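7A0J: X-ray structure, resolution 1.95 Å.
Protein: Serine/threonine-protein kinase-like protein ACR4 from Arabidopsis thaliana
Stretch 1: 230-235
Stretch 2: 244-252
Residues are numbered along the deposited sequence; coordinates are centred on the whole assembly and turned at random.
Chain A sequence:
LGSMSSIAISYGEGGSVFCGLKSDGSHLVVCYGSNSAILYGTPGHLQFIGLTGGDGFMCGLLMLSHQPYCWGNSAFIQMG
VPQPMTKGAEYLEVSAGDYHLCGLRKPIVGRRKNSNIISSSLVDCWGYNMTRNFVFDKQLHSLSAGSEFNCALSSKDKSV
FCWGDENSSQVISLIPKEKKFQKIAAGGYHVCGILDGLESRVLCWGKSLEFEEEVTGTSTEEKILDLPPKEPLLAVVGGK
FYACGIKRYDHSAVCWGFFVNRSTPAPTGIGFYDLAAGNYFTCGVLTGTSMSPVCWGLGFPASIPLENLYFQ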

# COMPACT_ATOMS: atom_id res chain seq x y z
N LYS A 230 19.61 1.91 -10.59
CA LYS A 230 20.35 0.62 -10.69
C LYS A 230 20.77 0.15 -9.29
O LYS A 230 21.04 -1.06 -9.14
CB LYS A 230 21.58 0.80 -11.59
N GLU A 231 20.82 1.06 -8.31
CA GLU A 231 21.31 0.80 -6.94
C GLU A 231 20.35 -0.14 -6.21
O GLU A 231 19.15 -0.11 -6.47
CB GLU A 231 21.46 2.11 -6.15
CG GLU A 231 22.50 3.06 -6.72
CD GLU A 231 22.04 3.95 -7.86
OE1 GLU A 231 20.83 4.24 -7.94
OE2 GLU A 231 22.89 4.36 -8.66
N PRO A 232 20.84 -1.00 -5.29
CA PRO A 232 19.96 -1.81 -4.44
C PRO A 232 18.99 -0.93 -3.63
O PRO A 232 19.43 0.07 -3.09
CB PRO A 232 20.92 -2.55 -3.50
CG PRO A 232 22.25 -2.53 -4.22
CD PRO A 232 22.26 -1.24 -5.00
N LEU A 233 17.71 -1.30 -3.59
CA LEU A 233 16.65 -0.59 -2.83
C LEU A 233 16.18 -1.45 -1.65
O LEU A 233 16.12 -2.69 -1.81
CB LEU A 233 15.47 -0.27 -3.76
CG LEU A 233 15.77 0.64 -4.94
CD1 LEU A 233 14.47 1.15 -5.56
CD2 LEU A 233 16.64 1.82 -4.54
N LEU A 234 15.87 -0.82 -0.51
CA LEU A 234 15.29 -1.46 0.70
C LEU A 234 13.76 -1.47 0.58
O LEU A 234 13.14 -2.48 0.99
CB LEU A 234 15.72 -0.70 1.95
CG LEU A 234 17.14 -0.96 2.43
CD1 LEU A 234 17.56 0.08 3.46
CD2 LEU A 234 17.29 -2.37 3.00
N ALA A 235 13.18 -0.39 0.06
CA ALA A 235 11.71 -0.19 -0.08
C ALA A 235 11.40 0.49 -1.41
O ALA A 235 12.28 1.20 -1.94
CB ALA A 235 11.19 0.62 1.08
N CYS A 244 8.82 5.84 -6.10
CA CYS A 244 9.94 6.28 -5.23
C CYS A 244 10.47 5.07 -4.46
O CYS A 244 9.71 4.10 -4.27
CB CYS A 244 9.50 7.36 -4.24
SG CYS A 244 8.86 8.86 -5.03
N GLY A 245 11.74 5.12 -4.06
CA GLY A 245 12.40 4.05 -3.30
C GLY A 245 13.44 4.60 -2.34
O GLY A 245 13.84 5.77 -2.50
N ILE A 246 13.83 3.79 -1.36
CA ILE A 246 14.94 4.07 -0.40
C ILE A 246 16.14 3.22 -0.84
O ILE A 246 15.99 1.99 -0.89
CB ILE A 246 14.50 3.78 1.05
CG1 ILE A 246 13.32 4.67 1.46
CG2 ILE A 246 15.67 3.90 2.01
CD1 ILE A 246 12.72 4.33 2.81
N LYS A 247 17.27 3.86 -1.16
CA LYS A 247 18.55 3.19 -1.52
C LYS A 247 19.11 2.52 -0.26
O LYS A 247 19.08 3.15 0.81
CB LYS A 247 19.55 4.20 -2.09
CG LYS A 247 19.16 4.85 -3.40
CD LYS A 247 20.20 5.81 -3.92
CE LYS A 247 19.81 6.49 -5.22
NZ LYS A 247 20.91 7.33 -5.74
N ARG A 248 19.61 1.29 -0.38
CA ARG A 248 20.05 0.45 0.76
C ARG A 248 21.28 1.06 1.44
O ARG A 248 21.37 0.96 2.68
CB ARG A 248 20.36 -0.98 0.31
CG ARG A 248 20.67 -1.93 1.46
CD ARG A 248 20.59 -3.38 1.03
NE ARG A 248 21.66 -3.74 0.11
CZ ARG A 248 21.66 -4.80 -0.69
NH1 ARG A 248 20.63 -5.63 -0.70
NH2 ARG A 248 22.69 -5.02 -1.49
N TYR A 249 22.19 1.67 0.67
CA TYR A 249 23.52 2.12 1.15
C TYR A 249 23.37 3.34 2.07
O TYR A 249 23.92 3.29 3.19
CB TYR A 249 24.47 2.41 -0.01
CG TYR A 249 25.92 2.27 0.36
CD1 TYR A 249 26.52 1.03 0.44
CD2 TYR A 249 26.70 3.39 0.65
CE1 TYR A 249 27.85 0.88 0.79
CE2 TYR A 249 28.03 3.26 1.00
CZ TYR A 249 28.61 2.01 1.08
OH TYR A 249 29.92 1.86 1.42
N ASP A 250 22.66 4.38 1.62
CA ASP A 250 22.60 5.70 2.32
C ASP A 250 21.17 6.04 2.78
O ASP A 250 20.99 7.14 3.32
CB ASP A 250 23.19 6.81 1.44
CG ASP A 250 22.47 7.04 0.12
OD1 ASP A 250 21.53 6.27 -0.18
OD2 ASP A 250 22.85 7.99 -0.60
N HIS A 251 20.21 5.13 2.58
CA HIS A 251 18.78 5.29 2.99
C HIS A 251 18.17 6.57 2.38
O HIS A 251 17.15 7.05 2.91
CB HIS A 251 18.65 5.28 4.52
CG HIS A 251 18.50 3.91 5.10
ND1 HIS A 251 17.31 3.47 5.65
CD2 HIS A 251 19.37 2.89 5.21
CE1 HIS A 251 17.46 2.24 6.09
NE2 HIS A 251 18.72 1.85 5.83
N SER A 252 18.75 7.08 1.28
CA SER A 252 18.29 8.31 0.60
C SER A 252 17.11 7.98 -0.32
O SER A 252 17.14 6.91 -0.97
CB SER A 252 19.41 8.98 -0.16
OG SER A 252 19.78 8.21 -1.30
O HOH W 1 21.83 1.30 -2.31

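Two chain segments that pair through their backbones often owe much of their contact area to side chains beyond the strand ladder, and these two stretches of ACR4 illustrate the point. Running antiparallel, they bury 539 Å² between them, and the largest shares belong to Leu234, at a corner in the first stretch, and Arg248, just past the end of the strand in the second.

The backbone supplies the frame. Leu234 N donates to Ile246 O at 2.8 Å, and Ile246 N donates to Ala235 O at 3.1 Å. Between the first of these bonds and the next, from Arg248 N to Pro232 O at 3.0 Å, Leu233 and Lys247 form a non-hydrogen-bonded pair, their CA atoms 4.4 Å apart. Their side chains diverge, although Leu233 CD2 still comes within 3.8 Å of Lys247 CA. Gly245 is well suited to its place: a CB there would lie 2.7 Å from Leu233 CD1, a clash.

With the chain turning a corner at Leu234, its side chain points toward the second stretch and lies against Arg248, Leu234 CD2 standing 3.7 Å from Arg248 CG. This is apolar contact with the aliphatic part of a charged residue. Farther along, Leu234 CD1 sits over one face of the His251 ring, 3.2 Å from His251 NE2.

Arg248 also reaches Pro232, whose CB covers one face of the guanidinium, 3.6 Å from Arg248 NH2. Such packing leaves the polar edge of the group free, and both terminal nitrogens find hydrogen bonds elsewhere in the structure. Pro232 O accepts a second hydrogen bond, from water 1 at 2.8 Å; that water in turn accepts from Tyr249 N at 3.0 Å, extending the backbone link into the loop.

Charge adds a looser tie: Glu231 OE1 and Lys247 NZ form a long salt bridge of 3.8 Å.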